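Local coordinates for peptidoglycan-recognition protein LC (Drosophila melanogaster, PDB 2F2L) that acts as a peptidoglycan-sensing receptor that switches on the imd/Relish pathway of the fly's innate immune response, at residues 24-29 with 137-142; 64-69 with 85-90. All blocks are in the same frame, centred on the assembly; numbering follows the deposited sequence.

Contact 1: 24-29 with 137-142; sequences VGLVIA and RFTASS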
loop_
_atom_site.group_PDB
_atom_site.type_symbol
_atom_site.label_atom_id
_atom_site.label_comp_id
_atom_site.label_asym_id
_atom_site.label_seq_id
_atom_site.Cartn_x
_atom_site.Cartn_y
_atom_site.Cartn_z
ATOM N N VAL A 24 25.676 8.365 -5.974
ATOM C CA VAL A 24 25.738 9.128 -4.718
ATOM C C VAL A 24 26.968 8.737 -3.903
ATOM O O VAL A 24 27.430 7.585 -3.953
ATOM C CB VAL A 24 24.445 8.984 -3.833
ATOM C CG1 VAL A 24 23.197 9.414 -4.619
ATOM C CG2 VAL A 24 24.282 7.590 -3.249
ATOM N N GLY A 25 27.491 9.697 -3.148
ATOM C CA GLY A 25 28.630 9.452 -2.261
ATOM C C GLY A 25 28.208 9.217 -0.822
ATOM O O GLY A 25 29.043 8.974 0.054
ATOM N N LEU A 26 26.901 9.266 -0.582
ATOM C CA LEU A 26 26.368 9.222 0.777
ATOM C C LEU A 26 25.120 8.338 0.884
ATOM O O LEU A 26 24.172 8.483 0.106
ATOM C CB LEU A 26 26.033 10.637 1.225
ATOM C CG LEU A 26 25.501 10.820 2.646
ATOM C CD1 LEU A 26 26.541 10.418 3.660
ATOM C CD2 LEU A 26 25.089 12.269 2.849
ATOM N N VAL A 27 25.126 7.436 1.856
ATOM C CA VAL A 27 23.971 6.597 2.170
ATOM C C VAL A 27 23.616 6.841 3.630
ATOM O O VAL A 27 24.504 6.815 4.497
ATOM C CB VAL A 27 24.269 5.095 1.917
ATOM C CG1 VAL A 27 23.048 4.225 2.238
ATOM C CG2 VAL A 27 24.696 4.894 0.489
ATOM N N ILE A 28 22.335 7.094 3.911
ATOM C CA ILE A 28 21.883 7.504 5.249
ATOM C C ILE A 28 20.937 6.476 5.861
ATOM O O ILE A 28 19.945 6.050 5.224
ATOM C CB ILE A 28 21.173 8.875 5.199
ATOM C CG1 ILE A 28 22.150 9.959 4.726
ATOM C CG2 ILE A 28 20.636 9.269 6.568
ATOM C CD1 ILE A 28 21.466 11.216 4.234
ATOM N N ALA A 29 21.238 6.078 7.098
ATOM C CA ALA A 29 20.397 5.127 7.816
ATOM C C ALA A 29 19.411 5.866 8.721
ATOM O O ALA A 29 19.747 6.891 9.309
ATOM C CB ALA A 29 21.240 4.148 8.608
ATOM N N ARG A 137 30.309 7.136 1.853
ATOM C CA ARG A 137 30.134 7.185 3.284
ATOM C C ARG A 137 28.721 6.677 3.652
ATOM O O ARG A 137 27.720 7.056 3.022
ATOM C CB ARG A 137 30.348 8.627 3.733
ATOM C CG ARG A 137 29.869 8.948 5.110
ATOM C CD ARG A 137 30.082 10.439 5.402
ATOM N NE ARG A 137 29.612 10.787 6.740
ATOM C CZ ARG A 137 29.366 12.016 7.172
ATOM N NH1 ARG A 137 29.499 13.062 6.360
ATOM N NH2 ARG A 137 28.953 12.184 8.426
ATOM N N PHE A 138 28.653 5.802 4.656
ATOM C CA PHE A 138 27.388 5.323 5.235
ATOM C C PHE A 138 27.309 5.968 6.619
ATOM O O PHE A 138 28.258 5.875 7.412
ATOM C CB PHE A 138 27.417 3.790 5.299
ATOM C CG PHE A 138 26.120 3.125 5.745
ATOM C CD1 PHE A 138 24.871 3.697 5.513
ATOM C CD2 PHE A 138 26.168 1.878 6.355
ATOM C CE1 PHE A 138 23.701 3.060 5.925
ATOM C CE2 PHE A 138 24.997 1.230 6.772
ATOM C CZ PHE A 138 23.758 1.821 6.543
ATOM N N THR A 139 26.226 6.681 6.905
ATOM C CA THR A 139 26.115 7.389 8.189
ATOM C C THR A 139 24.706 7.402 8.753
ATOM O O THR A 139 23.760 7.007 8.086
ATOM C CB THR A 139 26.635 8.841 8.093
ATOM O OG1 THR A 139 26.797 9.383 9.413
ATOM C CG2 THR A 139 25.716 9.711 7.322
ATOM N N ALA A 140 24.602 7.860 9.996
ATOM C CA ALA A 140 23.341 7.989 10.691
ATOM C C ALA A 140 22.719 9.322 10.374
ATOM O O ALA A 140 23.393 10.373 10.383
ATOM C CB ALA A 140 23.546 7.858 12.192
ATOM N N SER A 141 21.419 9.280 10.114
ATOM C CA SER A 141 20.630 10.487 9.988
ATOM C C SER A 141 20.796 11.397 11.203
ATOM O O SER A 141 20.801 12.617 11.062
ATOM C CB SER A 141 19.154 10.141 9.758
ATOM O OG SER A 141 18.605 9.457 10.867
ATOM N N SER A 142 20.968 10.802 12.385
ATOM C CA SER A 142 21.076 11.568 13.616
ATOM C C SER A 142 22.412 12.302 13.760
ATOM O O SER A 142 22.480 13.331 14.420
ATOM C CB SER A 142 20.872 10.667 14.835
ATOM O OG SER A 142 21.852 9.658 14.879
#

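Contact 2: 64-69 with 85-90; sequences AYNFLI and GAHMNN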
loop_
_atom_site.group_PDB
_atom_site.type_symbol
_atom_site.label_atom_id
_atom_site.label_comp_id
_atom_site.label_asym_id
_atom_site.label_seq_id
_atom_site.Cartn_x
_atom_site.Cartn_y
_atom_site.Cartn_z
ATOM N N ALA A 64 8.963 8.026 2.037
ATOM C CA ALA A 64 10.047 8.998 2.080
ATOM C C ALA A 64 11.403 8.422 1.656
ATOM O O ALA A 64 12.333 9.188 1.359
ATOM C CB ALA A 64 10.141 9.643 3.493
ATOM N N TYR A 65 11.505 7.092 1.586
ATOM C CA TYR A 65 12.797 6.410 1.543
ATOM C C TYR A 65 13.080 5.687 0.232
ATOM O O TYR A 65 12.181 5.250 -0.466
ATOM C CB TYR A 65 12.907 5.403 2.692
ATOM C CG TYR A 65 12.394 5.915 4.009
ATOM C CD1 TYR A 65 13.108 6.843 4.750
ATOM C CD2 TYR A 65 11.182 5.473 4.503
ATOM C CE1 TYR A 65 12.604 7.330 5.959
ATOM C CE2 TYR A 65 10.682 5.935 5.679
ATOM C CZ TYR A 65 11.378 6.862 6.407
ATOM O OH TYR A 65 10.823 7.267 7.593
ATOM N N ASN A 66 14.364 5.542 -0.084
ATOM C CA ASN A 66 14.752 4.779 -1.262
ATOM C C ASN A 66 14.500 3.278 -1.100
ATOM O O ASN A 66 13.948 2.644 -1.993
ATOM C CB ASN A 66 16.195 5.080 -1.633
ATOM C CG ASN A 66 16.383 6.531 -2.018
ATOM O OD1 ASN A 66 16.827 7.327 -1.198
ATOM N ND2 ASN A 66 16.017 6.890 -3.261
ATOM N N PHE A 67 14.884 2.741 0.049
ATOM C CA PHE A 67 14.679 1.319 0.374
ATOM C C PHE A 67 14.357 1.232 1.830
ATOM O O PHE A 67 14.777 2.093 2.587
ATOM C CB PHE A 67 15.942 0.496 0.074
ATOM C CG PHE A 67 16.285 0.456 -1.380
ATOM C CD1 PHE A 67 15.649 -0.430 -2.223
ATOM C CD2 PHE A 67 17.199 1.347 -1.914
ATOM C CE1 PHE A 67 15.943 -0.452 -3.580
ATOM C CE2 PHE A 67 17.494 1.336 -3.265
ATOM C CZ PHE A 67 16.870 0.439 -4.093
ATOM N N LEU A 68 13.591 0.211 2.204
ATOM C CA LEU A 68 13.288 -0.093 3.591
ATOM C C LEU A 68 13.718 -1.539 3.889
ATOM O O LEU A 68 13.502 -2.428 3.076
ATOM C CB LEU A 68 11.795 0.085 3.887
ATOM C CG LEU A 68 11.239 1.508 3.636
ATOM C CD1 LEU A 68 10.613 1.601 2.257
ATOM C CD2 LEU A 68 10.213 1.899 4.696
ATOM N N ILE A 69 14.312 -1.763 5.054
ATOM C CA ILE A 69 14.834 -3.082 5.422
ATOM C C ILE A 69 14.059 -3.636 6.602
ATOM O O ILE A 69 14.043 -3.056 7.687
ATOM C CB ILE A 69 16.322 -3.017 5.781
ATOM C CG1 ILE A 69 17.075 -2.089 4.802
ATOM C CG2 ILE A 69 16.914 -4.443 5.877
ATOM C CD1 ILE A 69 18.013 -2.743 3.868
ATOM N N GLY A 85 14.890 10.846 -2.524
ATOM C CA GLY A 85 14.102 10.623 -1.340
ATOM C C GLY A 85 13.750 11.923 -0.656
ATOM O O GLY A 85 14.095 13.008 -1.132
ATOM N N ALA A 86 13.034 11.803 0.459
ATOM C CA ALA A 86 12.591 12.956 1.236
ATOM C C ALA A 86 12.857 12.721 2.731
ATOM O O ALA A 86 12.165 13.235 3.607
ATOM C CB ALA A 86 11.124 13.205 0.976
ATOM N N HIS A 87 13.913 11.972 2.994
ATOM C CA HIS A 87 14.216 11.476 4.324
ATOM C C HIS A 87 14.752 12.552 5.279
ATOM O O HIS A 87 14.372 12.566 6.435
ATOM C CB HIS A 87 15.162 10.265 4.235
ATOM C CG HIS A 87 16.319 10.463 3.309
ATOM N ND1 HIS A 87 16.203 10.361 1.938
ATOM C CD2 HIS A 87 17.612 10.777 3.558
ATOM C CE1 HIS A 87 17.381 10.594 1.384
ATOM N NE2 HIS A 87 18.254 10.849 2.345
ATOM N N MET A 88 15.612 13.453 4.816
ATOM C CA MET A 88 16.151 14.512 5.695
ATOM C C MET A 88 15.328 15.815 5.732
ATOM O O MET A 88 15.592 16.697 6.572
ATOM C CB MET A 88 17.589 14.854 5.293
ATOM C CG MET A 88 18.529 13.665 5.262
ATOM S SD MET A 88 18.586 12.741 6.809
ATOM C CE MET A 88 19.599 13.886 7.743
ATOM N N ASN A 89 14.341 15.946 4.845
ATOM C CA ASN A 89 13.582 17.200 4.711
ATOM C C ASN A 89 14.544 18.362 4.486
ATOM O O ASN A 89 14.381 19.454 5.040
ATOM C CB ASN A 89 12.726 17.456 5.956
ATOM C CG ASN A 89 11.841 16.279 6.301
ATOM O OD1 ASN A 89 10.945 15.923 5.538
ATOM N ND2 ASN A 89 12.077 15.673 7.465
ATOM N N ASN A 90 15.563 18.092 3.680
ATOM C CA ASN A 90 16.616 19.038 3.397
ATOM C C ASN A 90 17.156 18.706 2.022
ATOM O O ASN A 90 17.691 17.612 1.814
ATOM C CB ASN A 90 17.699 18.906 4.461
ATOM C CG ASN A 90 18.869 19.806 4.217
ATOM O OD1 ASN A 90 19.578 19.662 3.235
ATOM N ND2 ASN A 90 19.095 20.722 5.121
#

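Contact 1: 24-29 with 137-142
Phe138 lays the CD1–CE1 side of its ring against Val27 and Ala29, with CD1 at 3.8 Å from Val27 CG1 and CE1 at 3.8 Å from Ala29 CB. Val27 O sits at the ring edge, 3.3 Å from CD1 of Phe138. Phe160 and Trp166 also meet this ring. On the other face of the sheet, Leu26 CD1 touches both Thr139 CG2, at 3.8 Å, and CG and CD of Arg137. Farther on, Ile28 CG2 packs 3.6 Å from Ser141 CB.

The backbones run parallel, the axes of segments 26-29 and 137-140 making 26°. Evidence for an unbroken ladder is the series of bonds from Arg137 N to Gly25 O, Val27 N to Arg137 O, Thr139 N to Val27 O and Ala29 N to Thr139 O. Ser141 N, at the start of helix 141-144, extends it to Ala29 O (3.0 Å).

This bonding joins strand 136-140, an outermost strand of the amidase-family domain's mixed sheet within this chain, to strand 24-31. Two hydroxyls have partners outside the contact: Thr139 OG1 is hydrogen-bonded to Ser167 OXT and Ser141 OG to Tyr157 OH. The chemistry implies a joint held by backbone bonds, with largely apolar packing on the two faces.

Contact 2: 64-69 with 85-90
Ala64 O receives the backbone N-H of Ala86 at 2.9 Å in an essentially straight bond (180° at the hydrogen). The donor lies in the carbonyl plane, with a C=O...N angle of 146°. Next to this bond the same oxygen lies at the edge of the His87 ring, 4.1 Å from ND1, while the methyl groups of Ala64 and Ala86 meet more loosely, CB to CB at 4.5 Å. Tyr65 adds an apolar contact: its CD1 lies 4.0 Å from His87 CB, the two side chains crossing obliquely. Asn66 comes near with its amide, OD1 standing 4.2 Å from His87 CE1.

A second shell sets these groups. Within segment 64-69 itself, Ala64 CB lies over the centre of the Tyr65 ring, 4.1 Å above its plane, and so covers one face. The two polar side chains are held from outside: His87 NE2 is hydrogen-bonded to Ser97 OG, and Asn66 is gripped at both ends of its amide, ND2 bonding Lys83 O and Gly80 O and OD1 accepting from Ser99 N, which defines the rotation of the group.

Within the amidase-like recognition domain, the contact ties the lead-in to strand 67-69 to the loop between strand 75-77 and helix 91-94. Ala64 N is bonded to Asp54 OD2 of helix 40-57, Tyr65 touches Ser99 and Ala101 of strand 98-102, and His87 reaches Ile28 and Leu30 of strand 24-31.

Contact 2 is nested along the chain inside the long loop that contact 1 closes, and both reach the same mixed sheet, their centres about 11 Å apart. They meet directly: Ile28 CD1 packs 3.7 Å from His87 NE2 and 4.0 Å from Met88 CG, while Ser141 O lies 3.8 Å from Met88 CE. Neither contact contains the residues of this chain seen around the bound muropeptide, namely Leu9, Gln11, Arg48, Leu49, Thr52 and Glu56. Four of these lie on helix 40-57, to which contact 2 is hydrogen-bonded; no role in binding follows from that. In contact 1, the Phe138 side chain is about 10 Å from the bound 2-acetylamino-2-deoxy-alpha-L-idopyranose.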